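Long-range contacts in D-ribose pyranase (Bacillus subtilis, PDB 1OGD), which binds D-ribose and probably catalyses the interconversion of its beta-pyranose and beta-furanose forms, working as a decamer made of two pentamers: residues A[48-53]-A[114-119]; A[62-67]-A[89-94]; A[35-40]-A[106-111]. One frame throughout, in Å; residues are numbered along the deposited sequence.

Contacts 2 and 3 lie in one mixed sheet: contact 3 joins strand 38-41, outermost within the chain, to strand 110-113, and contact 2 joins strand 64-70 to the other outermost strand, 92-96, their centres about 20 Å apart. In contact 1 the loop after strand 110-113 meets the start of helix 51-61, its centre about 18 Å from that of contact 3. That loop runs on to Pro119, which touches the ribose, while the Glu116 side chain stays about 8 Å from it. In contact 2 the Glu65 side chain is about 7 Å from a bound ribose and about 3 Å from that of His20, the inferred proton donor; in contact 3 that of Val111 lies about 10 Å from a bound ribose.

Contact 1: residues A[48-53]-A[114-119]; sequences LPAFQD and TGEFTP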
loop_
_atom_site.group_PDB
_atom_site.type_symbol
_atom_site.label_atom_id
_atom_site.label_comp_id
_atom_site.label_asym_id
_atom_site.label_seq_id
_atom_site.Cartn_x
_atom_site.Cartn_y
_atom_site.Cartn_z
ATOM N N LEU A 48 -12.558 31.396 9.753
ATOM C CA LEU A 48 -13.609 30.602 9.114
ATOM C C LEU A 48 -13.133 29.184 8.778
ATOM O O LEU A 48 -12.256 29.001 7.933
ATOM C CB LEU A 48 -14.079 31.316 7.841
ATOM C CG LEU A 48 -15.136 30.677 6.933
ATOM C CD1 LEU A 48 -16.371 30.295 7.735
ATOM C CD2 LEU A 48 -15.500 31.657 5.828
ATOM N N PRO A 49 -13.708 28.160 9.436
ATOM C CA PRO A 49 -14.757 28.251 10.457
ATOM C C PRO A 49 -14.181 28.652 11.800
ATOM O O PRO A 49 -12.985 28.484 12.050
ATOM C CB PRO A 49 -15.331 26.834 10.520
ATOM C CG PRO A 49 -14.671 26.082 9.378
ATOM C CD PRO A 49 -13.355 26.756 9.192
ATOM N N ALA A 50 -15.043 29.160 12.672
ATOM C CA ALA A 50 -14.627 29.577 14.001
ATOM C C ALA A 50 -14.681 28.402 14.970
ATOM O O ALA A 50 -15.429 27.447 14.765
ATOM C CB ALA A 50 -15.530 30.709 14.499
ATOM N N PHE A 51 -13.873 28.481 16.020
ATOM C CA PHE A 51 -13.822 27.447 17.040
ATOM C C PHE A 51 -15.214 27.186 17.609
ATOM O O PHE A 51 -15.633 26.036 17.771
ATOM C CB PHE A 51 -12.895 27.886 18.171
ATOM C CG PHE A 51 -12.884 26.952 19.343
ATOM C CD1 PHE A 51 -12.199 25.742 19.282
ATOM C CD2 PHE A 51 -13.556 27.285 20.516
ATOM C CE1 PHE A 51 -12.180 24.874 20.374
ATOM C CE2 PHE A 51 -13.546 26.427 21.613
ATOM C CZ PHE A 51 -12.856 25.217 21.545
ATOM N N GLN A 52 -15.928 28.264 17.917
ATOM C CA GLN A 52 -17.262 28.144 18.486
ATOM C C GLN A 52 -18.220 27.422 17.558
ATOM O O GLN A 52 -18.927 26.515 17.983
ATOM C CB GLN A 52 -17.827 29.525 18.829
ATOM C CG GLN A 52 -16.914 30.353 19.711
ATOM C CD GLN A 52 -17.623 31.533 20.340
ATOM O OE1 GLN A 52 -18.570 32.077 19.773
ATOM N NE2 GLN A 52 -17.156 31.943 21.515
ATOM N N ASP A 53 -18.248 27.819 16.292
ATOM C CA ASP A 53 -19.146 27.181 15.342
ATOM C C ASP A 53 -18.866 25.698 15.192
ATOM O O ASP A 53 -19.792 24.887 15.159
ATOM C CB ASP A 53 -19.060 27.859 13.977
ATOM C CG ASP A 53 -19.611 29.268 14.002
ATOM O OD1 ASP A 53 -20.571 29.512 14.765
ATOM O OD2 ASP A 53 -19.100 30.126 13.255
ATOM N N THR A 114 -9.631 24.123 12.627
ATOM C CA THR A 114 -10.558 25.192 12.271
ATOM C C THR A 114 -9.729 26.395 11.818
ATOM O O THR A 114 -8.497 26.344 11.822
ATOM C CB THR A 114 -11.416 25.613 13.474
ATOM O OG1 THR A 114 -10.580 26.225 14.462
ATOM C CG2 THR A 114 -12.103 24.402 14.091
ATOM N N GLY A 115 -10.401 27.475 11.433
ATOM C CA GLY A 115 -9.682 28.657 10.994
ATOM C C GLY A 115 -9.469 29.638 12.130
ATOM O O GLY A 115 -9.101 30.789 11.899
ATOM N N GLU A 116 -9.690 29.174 13.357
ATOM C CA GLU A 116 -9.549 30.002 14.547
ATOM C C GLU A 116 -8.138 30.539 14.755
ATOM O O GLU A 116 -7.185 29.770 14.907
ATOM C CB GLU A 116 -9.969 29.210 15.784
ATOM C CG GLU A 116 -10.100 30.046 17.049
ATOM C CD GLU A 116 -11.228 31.059 16.951
ATOM O OE1 GLU A 116 -12.363 30.650 16.631
ATOM O OE2 GLU A 116 -10.981 32.261 17.196
ATOM N N PHE A 117 -8.018 31.866 14.774
ATOM C CA PHE A 117 -6.735 32.529 14.976
ATOM C C PHE A 117 -6.598 33.173 16.355
ATOM O O PHE A 117 -6.068 34.278 16.473
ATOM C CB PHE A 117 -6.509 33.597 13.899
ATOM C CG PHE A 117 -5.664 33.135 12.742
ATOM C CD1 PHE A 117 -5.958 31.952 12.071
ATOM C CD2 PHE A 117 -4.586 33.901 12.305
ATOM C CE1 PHE A 117 -5.191 31.538 10.978
ATOM C CE2 PHE A 117 -3.813 33.497 11.213
ATOM C CZ PHE A 117 -4.117 32.312 10.548
ATOM N N THR A 118 -7.082 32.501 17.394
ATOM C CA THR A 118 -6.950 33.031 18.748
ATOM C C THR A 118 -6.259 31.997 19.629
ATOM O O THR A 118 -6.454 30.794 19.455
ATOM C CB THR A 118 -8.318 33.421 19.379
ATOM O OG1 THR A 118 -9.147 32.261 19.516
ATOM C CG2 THR A 118 -9.020 34.450 18.517
ATOM N N PRO A 119 -5.439 32.457 20.586
ATOM C CA PRO A 119 -4.674 31.637 21.531
ATOM C C PRO A 119 -5.427 30.559 22.304
ATOM O O PRO A 119 -6.467 30.816 22.914
ATOM C CB PRO A 119 -4.065 32.675 22.473
ATOM C CG PRO A 119 -3.890 33.857 21.594
ATOM C CD PRO A 119 -5.192 33.888 20.838
HETATM O O HOH W 1 -14.532 31.167 18.046
#
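The side chain of Glu116 leaves its loop with CG anti to the backbone N (chi1 -170°), and CB and CG then run against Phe51, Glu116 CG lying 3.7 Å from Phe51 CB. A bend at chi2 (66°) swings the carboxylate toward the start of helix 51-61. There OE1 accepts an almost straight hydrogen bond from Phe51 N, 2.7 Å long, through its anti lone pair. A water donates to the same OE1 and accepts from Gln52 N at 3.2 Å, so a second N-H of the first helical turn is linked to the carboxylate. The other oxygen, OE2, is met from above the carboxylate plane by Thr118 OG1 at 3.0 Å.

Gly115 N bonds to Pro49 O at 2.8 Å, and a CB on Gly115 would collide with Leu48 O. Thr114 OG1, also bonded to Ala27 O, takes the N-H of Glu116 in an ST turn. An alanine in place of Glu116 would remove the acceptor for Phe51 N and the water, and would probably loosen the loop against the helix. Ala50, the N-cap residue, has no polar side chain; Glu116, remote in sequence, accepts from the first turn instead, and its loop runs on to the ribose pocket at Pro119.

Contact 2: residues A[62-67]-A[89-94]; sequences MAVEKV and SEQEIE
Val67 O is held by one hydrogen bond and one weaker CA-H...O contact: Glu94 N delivers a nearly straight bond of 2.9 Å to Val67 O, close to the C=O axis, and Ile93 CA approaches Val67 O at 3.5 Å. One step back, Glu92 O is held in the same fashion, by Val67 N at 2.8 Å and by the CA-H of Lys66. Lys66 thus pairs with Glu92 and Val67 with Ile93, in parallel register.

On the face carrying Lys66 and Glu92, the lysine is fully extended and lies alongside the Glu92 chain, both pointing the same way, without a salt bridge between them. The Lys66 chain crosses that of Glu94 obliquely, and Lys66 NZ forms a salt bridge with Glu94 OE1 at 2.9 Å, reaching that oxygen from above the carboxylate plane. The nearby Glu92 charge would probably favour the protonated amine as well. These two strands, 64-70 and 92-96, are neighbours linked through helices 72-76 and 78-87, a beta-alpha-beta crossover at one edge of the chain's sheet.

On the opposite face, Val67 CB approaches Ile93 CG1 at 4.3 Å, and Phe88 also packs on Val67. Ahead of strand 92-96, Gln91, bent at chi2 (64°), brings its CG to a tight 3.0 Å from Val64 O. At the corner between Val64 and Lys66, Glu65 and Lys66 both face Gln126 in a classic beta bulge. There CB of Glu65 points away from segment 89-94, and its OE1 hydrogen-bonds NE2 of His20, the inferred proton donor of the active site.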
loop_
_atom_site.group_PDB
_atom_site.type_symbol
_atom_site.label_atom_id
_atom_site.label_comp_id
_atom_site.label_asym_id
_atom_site.label_seq_id
_atom_site.Cartn_x
_atom_site.Cartn_y
_atom_site.Cartn_z
ATOM N N MET A 62 -22.457 14.508 18.520
ATOM C CA MET A 62 -21.666 13.576 19.302
ATOM C C MET A 62 -22.010 13.629 20.781
ATOM O O MET A 62 -22.153 14.709 21.349
ATOM C CB MET A 62 -20.189 13.927 19.112
ATOM C CG MET A 62 -19.210 13.101 19.902
ATOM S SD MET A 62 -17.533 13.768 19.721
ATOM C CE MET A 62 -16.786 13.058 21.125
ATOM N N ALA A 63 -22.142 12.462 21.402
ATOM C CA ALA A 63 -22.420 12.390 22.827
ATOM C C ALA A 63 -21.087 12.576 23.563
ATOM O O ALA A 63 -20.220 11.700 23.531
ATOM C CB ALA A 63 -23.030 11.041 23.178
ATOM N N VAL A 64 -20.930 13.720 24.223
ATOM C CA VAL A 64 -19.704 14.032 24.953
ATOM C C VAL A 64 -19.872 13.858 26.461
ATOM O O VAL A 64 -20.799 14.417 27.049
ATOM C CB VAL A 64 -19.272 15.486 24.680
ATOM C CG1 VAL A 64 -17.954 15.775 25.376
ATOM C CG2 VAL A 64 -19.171 15.727 23.169
ATOM N N GLU A 65 -18.983 13.088 27.088
ATOM C CA GLU A 65 -19.066 12.891 28.534
ATOM C C GLU A 65 -18.021 13.694 29.298
ATOM O O GLU A 65 -18.106 13.829 30.516
ATOM C CB GLU A 65 -18.930 11.410 28.907
ATOM C CG GLU A 65 -17.616 10.761 28.510
ATOM C CD GLU A 65 -17.400 9.417 29.193
ATOM O OE1 GLU A 65 -18.402 8.765 29.565
ATOM O OE2 GLU A 65 -16.228 9.006 29.349
ATOM N N LYS A 66 -17.037 14.235 28.586
ATOM C CA LYS A 66 -15.989 15.016 29.234
ATOM C C LYS A 66 -15.242 15.870 28.219
ATOM O O LYS A 66 -14.962 15.424 27.104
ATOM C CB LYS A 66 -15.010 14.084 29.948
ATOM C CG LYS A 66 -13.886 14.786 30.686
ATOM C CD LYS A 66 -12.959 13.763 31.322
ATOM C CE LYS A 66 -11.809 14.426 32.058
ATOM N NZ LYS A 66 -10.878 13.420 32.645
ATOM N N VAL A 67 -14.931 17.100 28.612
ATOM C CA VAL A 67 -14.215 18.030 27.750
ATOM C C VAL A 67 -12.887 18.360 28.416
ATOM O O VAL A 67 -12.807 18.456 29.642
ATOM C CB VAL A 67 -15.007 19.338 27.548
ATOM C CG1 VAL A 67 -14.307 20.215 26.524
ATOM C CG2 VAL A 67 -16.433 19.025 27.103
ATOM N N SER A 89 -22.401 22.485 29.720
ATOM C CA SER A 89 -22.909 22.664 31.078
ATOM C C SER A 89 -22.930 21.380 31.896
ATOM O O SER A 89 -22.400 21.338 33.005
ATOM C CB SER A 89 -24.329 23.231 31.027
ATOM O OG SER A 89 -24.379 24.406 30.239
ATOM N N GLU A 90 -23.547 20.337 31.349
ATOM C CA GLU A 90 -23.659 19.057 32.044
ATOM C C GLU A 90 -22.384 18.226 32.058
ATOM O O GLU A 90 -22.145 17.466 32.995
ATOM C CB GLU A 90 -24.788 18.222 31.436
ATOM C CG GLU A 90 -26.156 18.883 31.502
ATOM C CD GLU A 90 -27.283 17.919 31.174
ATOM O OE1 GLU A 90 -27.252 17.310 30.080
ATOM O OE2 GLU A 90 -28.198 17.771 32.013
ATOM N N GLN A 91 -21.568 18.365 31.020
ATOM C CA GLN A 91 -20.330 17.607 30.930
ATOM C C GLN A 91 -19.275 18.091 31.913
ATOM O O GLN A 91 -19.322 19.225 32.398
ATOM C CB GLN A 91 -19.754 17.682 29.513
ATOM C CG GLN A 91 -20.603 17.013 28.452
ATOM C CD GLN A 91 -21.946 17.682 28.270
ATOM O OE1 GLN A 91 -22.025 18.869 27.943
ATOM N NE2 GLN A 91 -23.016 16.923 28.479
ATOM N N GLU A 92 -18.323 17.210 32.198
ATOM C CA GLU A 92 -17.219 17.509 33.096
ATOM C C GLU A 92 -16.111 18.199 32.298
ATOM O O GLU A 92 -15.621 17.656 31.308
ATOM C CB GLU A 92 -16.682 16.214 33.702
ATOM C CG GLU A 92 -15.390 16.381 34.477
ATOM C CD GLU A 92 -14.786 15.053 34.875
ATOM O OE1 GLU A 92 -13.709 15.056 35.507
ATOM O OE2 GLU A 92 -15.389 14.006 34.552
ATOM N N ILE A 93 -15.723 19.395 32.726
ATOM C CA ILE A 93 -14.673 20.130 32.037
ATOM C C ILE A 93 -13.386 20.113 32.851
ATOM O O ILE A 93 -13.335 20.632 33.964
ATOM C CB ILE A 93 -15.090 21.588 31.782
ATOM C CG1 ILE A 93 -16.350 21.614 30.917
ATOM C CG2 ILE A 93 -13.967 22.339 31.085
ATOM C CD1 ILE A 93 -16.857 23.007 30.613
ATOM N N GLU A 94 -12.348 19.509 32.284
ATOM C CA GLU A 94 -11.057 19.412 32.948
ATOM C C GLU A 94 -10.012 20.291 32.256
ATOM O O GLU A 94 -9.941 20.339 31.025
ATOM C CB GLU A 94 -10.602 17.951 32.966
ATOM C CG GLU A 94 -9.212 17.731 33.528
ATOM C CD GLU A 94 -8.823 16.263 33.560
ATOM O OE1 GLU A 94 -9.007 15.577 32.533
ATOM O OE2 GLU A 94 -8.326 15.795 34.605
#

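Contact 3: residues A[35-40]-A[106-111]; sequences DGVLKI and KDAKAV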
loop_
_atom_site.group_PDB
_atom_site.type_symbol
_atom_site.label_atom_id
_atom_site.label_comp_id
_atom_site.label_asym_id
_atom_site.label_seq_id
_atom_site.Cartn_x
_atom_site.Cartn_y
_atom_site.Cartn_z
ATOM N N ASP A 35 2.310 12.847 14.930
ATOM C CA ASP A 35 2.451 11.939 13.796
ATOM C C ASP A 35 1.491 10.772 13.996
ATOM O O ASP A 35 1.279 10.327 15.123
ATOM C CB ASP A 35 3.882 11.397 13.704
ATOM C CG ASP A 35 4.888 12.469 13.361
ATOM O OD1 ASP A 35 4.752 13.091 12.283
ATOM O OD2 ASP A 35 5.816 12.690 14.171
ATOM N N GLY A 36 0.904 10.289 12.907
ATOM C CA GLY A 36 -0.015 9.168 13.013
ATOM C C GLY A 36 -1.467 9.516 13.312
ATOM O O GLY A 36 -2.346 8.669 13.164
ATOM N N VAL A 37 -1.733 10.746 13.737
ATOM C CA VAL A 37 -3.105 11.143 14.035
ATOM C C VAL A 37 -3.741 11.778 12.808
ATOM O O VAL A 37 -3.160 12.669 12.191
ATOM C CB VAL A 37 -3.164 12.140 15.223
ATOM C CG1 VAL A 37 -4.603 12.587 15.463
ATOM C CG2 VAL A 37 -2.610 11.478 16.475
ATOM N N LEU A 38 -4.933 11.305 12.454
ATOM C CA LEU A 38 -5.648 11.821 11.298
ATOM C C LEU A 38 -5.976 13.301 11.449
ATOM O O LEU A 38 -6.473 13.744 12.488
ATOM C CB LEU A 38 -6.945 11.041 11.086
ATOM C CG LEU A 38 -7.841 11.538 9.948
ATOM C CD1 LEU A 38 -7.139 11.338 8.600
ATOM C CD2 LEU A 38 -9.169 10.780 9.981
ATOM N N LYS A 39 -5.718 14.056 10.391
ATOM C CA LYS A 39 -5.976 15.484 10.386
ATOM C C LYS A 39 -7.043 15.851 9.361
ATOM O O LYS A 39 -6.912 15.563 8.174
ATOM C CB LYS A 39 -4.677 16.229 10.079
ATOM C CG LYS A 39 -4.784 17.740 10.027
ATOM C CD LYS A 39 -3.427 18.293 9.647
ATOM C CE LYS A 39 -3.399 19.792 9.595
ATOM N NZ LYS A 39 -2.027 20.222 9.231
ATOM N N ILE A 40 -8.109 16.491 9.828
ATOM C CA ILE A 40 -9.183 16.916 8.946
ATOM C C ILE A 40 -9.213 18.436 9.041
ATOM O O ILE A 40 -9.609 18.998 10.062
ATOM C CB ILE A 40 -10.520 16.312 9.391
ATOM C CG1 ILE A 40 -10.417 14.782 9.378
ATOM C CG2 ILE A 40 -11.628 16.766 8.463
ATOM C CD1 ILE A 40 -11.631 14.053 9.948
ATOM N N LYS A 106 -2.077 12.859 21.290
ATOM C CA LYS A 106 -1.446 11.739 20.597
ATOM C C LYS A 106 -2.377 10.523 20.598
ATOM O O LYS A 106 -2.213 9.602 19.802
ATOM C CB LYS A 106 -0.116 11.386 21.276
ATOM C CG LYS A 106 0.877 12.543 21.304
ATOM C CD LYS A 106 2.137 12.216 22.097
ATOM C CE LYS A 106 2.920 11.070 21.475
ATOM N NZ LYS A 106 4.158 10.787 22.250
ATOM N N ASP A 107 -3.363 10.539 21.491
ATOM C CA ASP A 107 -4.326 9.445 21.608
ATOM C C ASP A 107 -5.633 9.710 20.873
ATOM O O ASP A 107 -6.496 8.837 20.798
ATOM C CB ASP A 107 -4.634 9.163 23.079
ATOM C CG ASP A 107 -3.492 8.480 23.788
ATOM O OD1 ASP A 107 -3.032 7.433 23.281
ATOM O OD2 ASP A 107 -3.053 8.978 24.847
ATOM N N ALA A 108 -5.776 10.914 20.332
ATOM C CA ALA A 108 -6.985 11.295 19.611
ATOM C C ALA A 108 -7.166 10.500 18.323
ATOM O O ALA A 108 -6.191 10.120 17.675
ATOM C CB ALA A 108 -6.944 12.778 19.292
ATOM N N LYS A 109 -8.422 10.260 17.952
ATOM C CA LYS A 109 -8.729 9.531 16.733
ATOM C C LYS A 109 -8.567 10.484 15.559
ATOM O O LYS A 109 -8.396 10.065 14.421
ATOM C CB LYS A 109 -10.169 9.001 16.769
ATOM C CG LYS A 109 -10.441 8.010 17.884
ATOM C CD LYS A 109 -9.596 6.757 17.720
ATOM C CE LYS A 109 -9.749 5.817 18.904
ATOM N NZ LYS A 109 -8.890 4.605 18.751
ATOM N N ALA A 110 -8.611 11.778 15.845
ATOM C CA ALA A 110 -8.478 12.777 14.798
ATOM C C ALA A 110 -8.378 14.173 15.385
ATOM O O ALA A 110 -8.785 14.420 16.528
ATOM C CB ALA A 110 -9.682 12.710 13.854
ATOM N N VAL A 111 -7.825 15.078 14.589
ATOM C CA VAL A 111 -7.698 16.469 14.978
ATOM C C VAL A 111 -8.436 17.235 13.900
ATOM O O VAL A 111 -8.181 17.049 12.711
ATOM C CB VAL A 111 -6.222 16.933 15.021
ATOM C CG1 VAL A 111 -6.154 18.436 15.301
ATOM C CG2 VAL A 111 -5.470 16.170 16.102
#
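Two backbone hydrogen bonds carry the pairing. Val111 N donates a hydrogen bond to Leu38 O at 2.8 Å, and Ile40 N donates one to Val111 O at 2.9 Å; both donors lie nearly along the C=O axis, and the second bond is the straighter, 176° at the hydrogen. Lys39 therefore sits in parallel register with Val111, whose N and O both bond to the same neighbouring strand. Each carbonyl also receives a CA-H contact: Ala110 CA approaches Leu38 O at 3.2 Å, while Lys39 CA faces Val111 O.

The apolar contacts centre on Val37, one residue before Leu38. With CG1 anti to the backbone N (chi1 177°), that methyl meets Val111 CG2 at 3.7 Å, the two side chains crossing at about a right angle. The same CG1 lies equally close to Ala108 O, and Val37 CG2 rests 3.8 Å from Lys106 O, so both branches lie against backbone carbonyls. Further on, Leu38 CB and Ala110 CB meet at 4.2 Å.

Lys39 and Lys109 are engaged by other subunits. Lys39, extended to its tip, forms a salt bridge with Asp17 of a neighbouring subunit, and Lys109 NZ forms one with Asp35 of a different neighbour.

Ile40 packs on His10, Leu11 and Ile14 of helix 9-17, and Leu38 also packs on Ile14; Val111 and Lys39, on the other face, touch Val33. Strand 38-41 is an outermost strand of the chain's mixed sheet, paired parallel with 110-113, which lies between it and strand 23-27, Ala110 bonding through its backbone to Val25.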